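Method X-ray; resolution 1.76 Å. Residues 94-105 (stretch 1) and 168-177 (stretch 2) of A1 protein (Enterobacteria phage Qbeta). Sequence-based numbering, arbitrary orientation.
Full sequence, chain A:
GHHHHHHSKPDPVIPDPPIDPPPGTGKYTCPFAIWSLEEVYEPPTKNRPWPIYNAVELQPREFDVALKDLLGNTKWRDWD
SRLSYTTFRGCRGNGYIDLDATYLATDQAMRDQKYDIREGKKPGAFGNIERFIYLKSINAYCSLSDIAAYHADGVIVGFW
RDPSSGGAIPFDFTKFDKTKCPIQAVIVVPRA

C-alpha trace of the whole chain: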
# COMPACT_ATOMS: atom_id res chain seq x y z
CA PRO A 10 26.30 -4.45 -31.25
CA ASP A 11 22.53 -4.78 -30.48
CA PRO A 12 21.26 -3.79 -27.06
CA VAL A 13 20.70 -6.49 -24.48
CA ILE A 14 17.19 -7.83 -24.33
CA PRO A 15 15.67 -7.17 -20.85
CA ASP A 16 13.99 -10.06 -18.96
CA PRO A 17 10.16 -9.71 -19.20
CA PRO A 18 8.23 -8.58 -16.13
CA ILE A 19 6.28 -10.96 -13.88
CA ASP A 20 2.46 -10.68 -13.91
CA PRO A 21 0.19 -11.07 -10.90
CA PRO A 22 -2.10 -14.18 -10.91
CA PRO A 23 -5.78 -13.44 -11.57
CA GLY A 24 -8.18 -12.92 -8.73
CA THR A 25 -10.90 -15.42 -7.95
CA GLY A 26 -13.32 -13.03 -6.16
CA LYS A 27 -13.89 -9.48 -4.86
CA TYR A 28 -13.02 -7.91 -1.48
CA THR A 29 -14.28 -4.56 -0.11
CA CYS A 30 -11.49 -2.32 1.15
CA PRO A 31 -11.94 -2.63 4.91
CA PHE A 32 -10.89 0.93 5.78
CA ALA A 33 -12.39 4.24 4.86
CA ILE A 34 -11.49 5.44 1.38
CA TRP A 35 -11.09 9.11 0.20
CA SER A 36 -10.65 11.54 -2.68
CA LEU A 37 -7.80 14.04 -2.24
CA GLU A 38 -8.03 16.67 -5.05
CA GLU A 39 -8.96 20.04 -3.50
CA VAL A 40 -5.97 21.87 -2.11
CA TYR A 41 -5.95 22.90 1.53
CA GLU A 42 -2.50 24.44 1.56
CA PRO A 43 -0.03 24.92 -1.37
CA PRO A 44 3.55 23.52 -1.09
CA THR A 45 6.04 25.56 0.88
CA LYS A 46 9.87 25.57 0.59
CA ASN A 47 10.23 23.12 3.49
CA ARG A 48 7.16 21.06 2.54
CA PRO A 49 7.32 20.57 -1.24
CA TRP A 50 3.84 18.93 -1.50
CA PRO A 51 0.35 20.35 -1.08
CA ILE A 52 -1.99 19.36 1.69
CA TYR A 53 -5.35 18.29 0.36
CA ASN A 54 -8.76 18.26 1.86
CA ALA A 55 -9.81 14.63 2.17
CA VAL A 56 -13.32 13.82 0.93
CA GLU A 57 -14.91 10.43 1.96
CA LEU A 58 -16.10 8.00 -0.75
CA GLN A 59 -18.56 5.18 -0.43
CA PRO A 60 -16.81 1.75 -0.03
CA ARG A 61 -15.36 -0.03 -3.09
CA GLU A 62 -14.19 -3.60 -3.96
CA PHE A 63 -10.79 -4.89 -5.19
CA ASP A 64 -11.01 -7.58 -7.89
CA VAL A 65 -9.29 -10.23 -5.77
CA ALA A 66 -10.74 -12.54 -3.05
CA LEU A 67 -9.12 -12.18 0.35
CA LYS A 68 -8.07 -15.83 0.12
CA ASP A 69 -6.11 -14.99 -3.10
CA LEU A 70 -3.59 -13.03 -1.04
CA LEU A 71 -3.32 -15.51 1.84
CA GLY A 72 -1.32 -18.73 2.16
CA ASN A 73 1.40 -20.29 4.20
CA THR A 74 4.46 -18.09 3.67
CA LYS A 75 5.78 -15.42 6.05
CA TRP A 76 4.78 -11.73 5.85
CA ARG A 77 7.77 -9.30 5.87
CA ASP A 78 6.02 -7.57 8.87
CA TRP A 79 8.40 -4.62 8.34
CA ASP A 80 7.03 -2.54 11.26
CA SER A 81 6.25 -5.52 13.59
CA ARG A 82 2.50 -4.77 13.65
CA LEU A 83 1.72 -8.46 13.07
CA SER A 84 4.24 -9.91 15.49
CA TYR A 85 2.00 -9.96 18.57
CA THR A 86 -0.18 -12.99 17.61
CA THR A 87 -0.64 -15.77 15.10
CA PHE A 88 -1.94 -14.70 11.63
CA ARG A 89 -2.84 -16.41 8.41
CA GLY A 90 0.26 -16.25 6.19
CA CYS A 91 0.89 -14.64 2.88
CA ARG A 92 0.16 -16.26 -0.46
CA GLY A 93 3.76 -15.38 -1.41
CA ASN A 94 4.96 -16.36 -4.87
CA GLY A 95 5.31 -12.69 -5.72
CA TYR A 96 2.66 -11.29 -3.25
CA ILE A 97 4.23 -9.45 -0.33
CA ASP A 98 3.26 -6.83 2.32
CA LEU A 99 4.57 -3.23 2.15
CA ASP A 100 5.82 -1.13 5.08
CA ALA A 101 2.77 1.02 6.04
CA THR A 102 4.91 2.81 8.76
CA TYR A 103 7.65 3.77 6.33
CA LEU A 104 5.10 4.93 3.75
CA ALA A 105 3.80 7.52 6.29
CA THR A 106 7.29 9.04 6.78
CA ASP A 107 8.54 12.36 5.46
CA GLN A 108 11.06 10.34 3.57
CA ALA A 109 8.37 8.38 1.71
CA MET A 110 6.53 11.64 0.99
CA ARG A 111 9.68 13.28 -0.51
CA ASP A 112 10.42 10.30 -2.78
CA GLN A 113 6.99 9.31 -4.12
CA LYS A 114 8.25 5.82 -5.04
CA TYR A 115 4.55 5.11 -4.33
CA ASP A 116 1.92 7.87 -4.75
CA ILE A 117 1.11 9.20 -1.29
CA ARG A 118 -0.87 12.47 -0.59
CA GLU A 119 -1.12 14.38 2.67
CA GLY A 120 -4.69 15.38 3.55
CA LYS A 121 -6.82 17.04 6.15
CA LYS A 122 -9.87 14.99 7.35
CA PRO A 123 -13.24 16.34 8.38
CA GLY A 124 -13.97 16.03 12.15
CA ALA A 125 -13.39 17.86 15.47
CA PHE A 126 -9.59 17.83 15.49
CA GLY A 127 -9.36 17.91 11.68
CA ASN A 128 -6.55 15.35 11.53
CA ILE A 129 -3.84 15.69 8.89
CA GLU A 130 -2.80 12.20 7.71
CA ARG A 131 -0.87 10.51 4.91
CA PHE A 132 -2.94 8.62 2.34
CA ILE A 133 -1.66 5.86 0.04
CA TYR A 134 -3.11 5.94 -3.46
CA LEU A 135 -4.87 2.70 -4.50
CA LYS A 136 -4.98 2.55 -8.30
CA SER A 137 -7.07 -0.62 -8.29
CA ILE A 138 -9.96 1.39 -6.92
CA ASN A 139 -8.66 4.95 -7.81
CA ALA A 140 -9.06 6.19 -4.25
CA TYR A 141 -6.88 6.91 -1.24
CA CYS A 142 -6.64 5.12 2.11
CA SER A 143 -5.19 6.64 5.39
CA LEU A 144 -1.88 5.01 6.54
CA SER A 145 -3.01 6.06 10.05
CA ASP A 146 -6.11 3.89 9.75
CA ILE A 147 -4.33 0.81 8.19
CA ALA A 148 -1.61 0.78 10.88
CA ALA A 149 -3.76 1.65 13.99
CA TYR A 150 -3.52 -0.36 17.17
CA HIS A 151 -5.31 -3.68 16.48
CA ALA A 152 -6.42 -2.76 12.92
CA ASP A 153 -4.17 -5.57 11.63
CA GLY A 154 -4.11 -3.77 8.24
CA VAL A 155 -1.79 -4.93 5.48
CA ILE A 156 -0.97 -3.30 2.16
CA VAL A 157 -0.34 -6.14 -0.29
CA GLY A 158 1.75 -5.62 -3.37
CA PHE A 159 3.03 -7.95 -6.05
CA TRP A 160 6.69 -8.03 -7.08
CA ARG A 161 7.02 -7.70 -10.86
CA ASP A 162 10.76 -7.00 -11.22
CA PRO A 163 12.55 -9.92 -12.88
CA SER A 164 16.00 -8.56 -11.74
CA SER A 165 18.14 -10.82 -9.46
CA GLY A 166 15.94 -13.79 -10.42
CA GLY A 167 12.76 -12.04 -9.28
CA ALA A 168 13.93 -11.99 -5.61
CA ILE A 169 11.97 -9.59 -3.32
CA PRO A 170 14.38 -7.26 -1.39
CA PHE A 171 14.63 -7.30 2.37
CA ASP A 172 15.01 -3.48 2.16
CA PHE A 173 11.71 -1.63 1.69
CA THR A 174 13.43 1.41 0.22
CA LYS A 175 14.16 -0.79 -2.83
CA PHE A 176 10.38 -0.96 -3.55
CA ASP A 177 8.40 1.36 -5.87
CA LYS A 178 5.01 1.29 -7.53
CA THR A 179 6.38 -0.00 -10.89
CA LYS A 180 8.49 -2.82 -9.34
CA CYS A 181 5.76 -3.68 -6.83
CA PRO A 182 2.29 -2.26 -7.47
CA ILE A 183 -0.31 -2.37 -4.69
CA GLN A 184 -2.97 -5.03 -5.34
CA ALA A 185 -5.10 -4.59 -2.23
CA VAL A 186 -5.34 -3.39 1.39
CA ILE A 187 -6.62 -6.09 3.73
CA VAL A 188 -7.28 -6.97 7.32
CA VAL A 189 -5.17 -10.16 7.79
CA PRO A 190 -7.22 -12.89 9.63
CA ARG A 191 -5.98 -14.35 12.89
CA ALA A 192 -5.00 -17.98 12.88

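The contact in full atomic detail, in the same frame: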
# COMPACT_ATOMS: atom_id res chain seq x y z
N ASN A 94 4.69 -16.28 -3.43
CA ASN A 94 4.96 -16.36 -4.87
C ASN A 94 4.76 -15.03 -5.64
O ASN A 94 4.09 -14.95 -6.70
CB ASN A 94 4.16 -17.49 -5.54
CG ASN A 94 4.86 -18.04 -6.83
OD1 ASN A 94 6.02 -18.52 -6.79
ND2 ASN A 94 4.15 -18.01 -7.93
N GLY A 95 5.32 -13.98 -5.07
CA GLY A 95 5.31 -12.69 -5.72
C GLY A 95 4.49 -11.69 -4.91
O GLY A 95 4.82 -10.51 -4.94
N TYR A 96 3.47 -12.18 -4.18
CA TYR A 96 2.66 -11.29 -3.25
C TYR A 96 3.50 -11.05 -2.02
O TYR A 96 4.21 -11.95 -1.59
CB TYR A 96 1.39 -11.96 -2.78
CG TYR A 96 0.32 -11.93 -3.79
CD1 TYR A 96 -0.27 -10.69 -4.16
CD2 TYR A 96 -0.06 -13.08 -4.46
CE1 TYR A 96 -1.28 -10.64 -5.15
CE2 TYR A 96 -1.10 -13.04 -5.43
CZ TYR A 96 -1.67 -11.83 -5.78
OH TYR A 96 -2.65 -11.79 -6.75
N ILE A 97 3.42 -9.84 -1.48
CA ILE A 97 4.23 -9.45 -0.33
C ILE A 97 3.56 -8.22 0.33
O ILE A 97 2.91 -7.44 -0.33
CB ILE A 97 5.72 -9.17 -0.71
CG1 ILE A 97 6.63 -9.33 0.54
CG2 ILE A 97 5.92 -7.82 -1.35
CD1 ILE A 97 6.47 -10.74 1.33
N ASP A 98 3.75 -8.05 1.63
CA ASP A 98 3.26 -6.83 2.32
C ASP A 98 4.25 -5.66 2.17
O ASP A 98 5.46 -5.88 2.16
CB ASP A 98 3.01 -7.07 3.83
CG ASP A 98 4.21 -7.69 4.55
OD1 ASP A 98 4.85 -8.61 3.99
OD2 ASP A 98 4.48 -7.32 5.71
N LEU A 99 3.74 -4.43 2.13
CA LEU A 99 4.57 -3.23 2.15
C LEU A 99 4.65 -2.65 3.57
O LEU A 99 3.89 -3.06 4.46
CB LEU A 99 3.95 -2.18 1.20
CG LEU A 99 3.52 -2.63 -0.21
CD1 LEU A 99 3.27 -1.34 -0.93
CD2 LEU A 99 4.60 -3.42 -0.97
N ASP A 100 5.59 -1.72 3.77
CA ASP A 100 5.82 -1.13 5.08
C ASP A 100 4.91 0.08 5.26
O ASP A 100 5.24 1.19 4.89
CB ASP A 100 7.28 -0.81 5.25
CG ASP A 100 7.63 -0.31 6.67
OD1 ASP A 100 6.72 0.11 7.45
OD2 ASP A 100 8.84 -0.29 6.95
N ALA A 101 3.73 -0.14 5.85
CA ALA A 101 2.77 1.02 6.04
C ALA A 101 3.34 2.17 6.93
O ALA A 101 2.94 3.35 6.73
CB ALA A 101 1.41 0.49 6.64
N THR A 102 4.23 1.83 7.85
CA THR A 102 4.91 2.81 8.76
C THR A 102 5.89 3.66 7.96
O THR A 102 5.75 4.88 7.91
CB THR A 102 5.58 2.12 9.98
OG1 THR A 102 4.55 1.57 10.85
CG2 THR A 102 6.48 3.10 10.73
N TYR A 103 6.81 3.03 7.25
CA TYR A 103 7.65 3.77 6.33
C TYR A 103 6.86 4.66 5.39
O TYR A 103 7.28 5.78 5.14
CB TYR A 103 8.46 2.82 5.44
CG TYR A 103 9.53 3.56 4.70
CD1 TYR A 103 10.71 3.90 5.35
CD2 TYR A 103 9.37 3.92 3.38
CE1 TYR A 103 11.71 4.60 4.70
CE2 TYR A 103 10.36 4.62 2.70
CZ TYR A 103 11.55 4.90 3.37
OH TYR A 103 12.50 5.60 2.72
N LEU A 104 5.78 4.15 4.80
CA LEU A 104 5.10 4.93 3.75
C LEU A 104 4.52 6.23 4.35
O LEU A 104 4.15 7.14 3.59
CB LEU A 104 3.98 4.11 3.09
CG LEU A 104 4.47 2.99 2.13
CD1 LEU A 104 3.40 1.99 1.81
CD2 LEU A 104 5.05 3.56 0.81
N ALA A 105 4.32 6.27 5.67
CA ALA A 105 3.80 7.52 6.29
C ALA A 105 4.92 8.55 6.65
O ALA A 105 4.65 9.65 7.17
CB ALA A 105 2.88 7.21 7.51
N ALA A 168 13.88 -12.01 -7.11
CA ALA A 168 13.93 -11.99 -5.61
C ALA A 168 13.39 -10.66 -5.03
O ALA A 168 13.81 -9.57 -5.45
CB ALA A 168 15.33 -12.23 -5.15
N ILE A 169 12.53 -10.77 -4.01
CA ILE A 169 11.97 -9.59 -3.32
C ILE A 169 12.98 -9.11 -2.27
O ILE A 169 13.48 -9.93 -1.49
CB ILE A 169 10.58 -9.91 -2.68
CG1 ILE A 169 9.67 -10.49 -3.75
CG2 ILE A 169 9.99 -8.59 -2.07
CD1 ILE A 169 8.33 -10.97 -3.21
N PRO A 170 13.35 -7.82 -2.31
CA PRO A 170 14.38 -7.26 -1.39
C PRO A 170 13.93 -7.40 0.07
O PRO A 170 12.73 -7.52 0.39
CB PRO A 170 14.45 -5.76 -1.78
CG PRO A 170 13.87 -5.70 -3.19
CD PRO A 170 12.86 -6.79 -3.26
N PHE A 171 14.91 -7.39 0.96
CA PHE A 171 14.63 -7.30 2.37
C PHE A 171 14.81 -5.83 2.84
O PHE A 171 14.99 -5.57 4.04
CB PHE A 171 15.60 -8.23 3.06
CG PHE A 171 15.33 -9.67 2.76
CD1 PHE A 171 14.37 -10.37 3.52
CD2 PHE A 171 15.98 -10.29 1.68
CE1 PHE A 171 14.08 -11.73 3.21
CE2 PHE A 171 15.70 -11.67 1.36
CZ PHE A 171 14.73 -12.37 2.12
N ASP A 172 14.84 -4.90 1.86
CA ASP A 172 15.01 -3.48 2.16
C ASP A 172 13.87 -2.74 1.45
O ASP A 172 13.83 -2.68 0.22
CB ASP A 172 16.41 -2.99 1.72
CG ASP A 172 16.53 -1.46 1.75
OD1 ASP A 172 15.59 -0.75 2.20
OD2 ASP A 172 17.64 -0.95 1.43
N PHE A 173 12.94 -2.20 2.24
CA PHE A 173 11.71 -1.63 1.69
C PHE A 173 11.98 -0.40 0.81
O PHE A 173 11.20 -0.05 -0.08
CB PHE A 173 10.64 -1.35 2.78
CG PHE A 173 9.35 -0.89 2.19
CD1 PHE A 173 8.59 -1.75 1.43
CD2 PHE A 173 8.96 0.47 2.31
CE1 PHE A 173 7.42 -1.33 0.81
CE2 PHE A 173 7.80 0.92 1.67
CZ PHE A 173 7.04 0.04 0.91
N THR A 174 13.11 0.25 1.03
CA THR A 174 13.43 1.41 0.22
C THR A 174 13.79 1.01 -1.20
O THR A 174 13.87 1.88 -2.08
CB THR A 174 14.57 2.25 0.85
OG1 THR A 174 15.78 1.52 0.68
CG2 THR A 174 14.33 2.52 2.32
N LYS A 175 13.99 -0.30 -1.47
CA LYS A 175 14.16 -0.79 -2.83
C LYS A 175 12.84 -0.95 -3.58
O LYS A 175 12.84 -1.21 -4.75
CB LYS A 175 14.98 -2.10 -2.87
CG LYS A 175 16.39 -1.83 -2.21
CD LYS A 175 17.47 -2.82 -2.79
CE LYS A 175 18.87 -2.30 -2.48
NZ LYS A 175 18.95 -2.37 -0.98
N PHE A 176 11.70 -0.79 -2.90
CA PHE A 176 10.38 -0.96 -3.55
C PHE A 176 9.86 0.35 -4.17
O PHE A 176 10.18 1.44 -3.67
CB PHE A 176 9.34 -1.34 -2.44
CG PHE A 176 9.40 -2.76 -1.98
CD1 PHE A 176 8.26 -3.58 -2.06
CD2 PHE A 176 10.58 -3.30 -1.48
CE1 PHE A 176 8.30 -4.93 -1.61
CE2 PHE A 176 10.66 -4.65 -1.02
CZ PHE A 176 9.52 -5.45 -1.03
N ASP A 177 9.09 0.23 -5.24
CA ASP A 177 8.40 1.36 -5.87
C ASP A 177 7.17 0.87 -6.58
O ASP A 177 7.05 -0.30 -6.78
CB ASP A 177 9.36 2.21 -6.70
CG ASP A 177 9.76 1.57 -8.04
OD1 ASP A 177 8.98 0.91 -8.74
OD2 ASP A 177 10.93 1.78 -8.40

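No hydrogen bond crosses between these stretches; shape holds them, with 450 Å² buried over both sides. The main bump is Phe 173, whose t rotamer drives its ring into a hollow formed by Leu 99, Asp 100, Tyr 103 and Leu 104. Over one ring face lies Asp 100, its CB 3.8 Å from the centroid in a CH-pi contact. At the ring edge, Tyr 103 CD2 comes within 3.6 Å of Phe 173 CD2 and Leu 104 CD2 within 3.9 Å of Phe 173 CE2. Leu 99 CB packs 3.6 Å from Phe 173 CE1. A flat, broad side chain suits a pocket with such different walls.

Asp 100 does double duty: its methylene packs on the ring while OD1 caps the following helical turn, accepting from Tyr 103 N at 2.9 Å. On the other stretch, Asp 172 OD1 accepts from Thr 174 N at 2.9 Å, bracing the turn that presents Phe 173. Thr 174 CG2 packs 3.6 Å from Tyr 103 OH.

Phe 176 meets Ile 97 CG2 with CE1 (3.8 Å) and Leu 99 CD2 with CD1 (3.8 Å). Beyond it, Ile 169, with chi1 m and chi2 t, reaches with CD1 to Ile 97 CB (4.0 Å) and Gly 95 O (3.9 Å). Gly 95 itself has backbone angles that call for glycine.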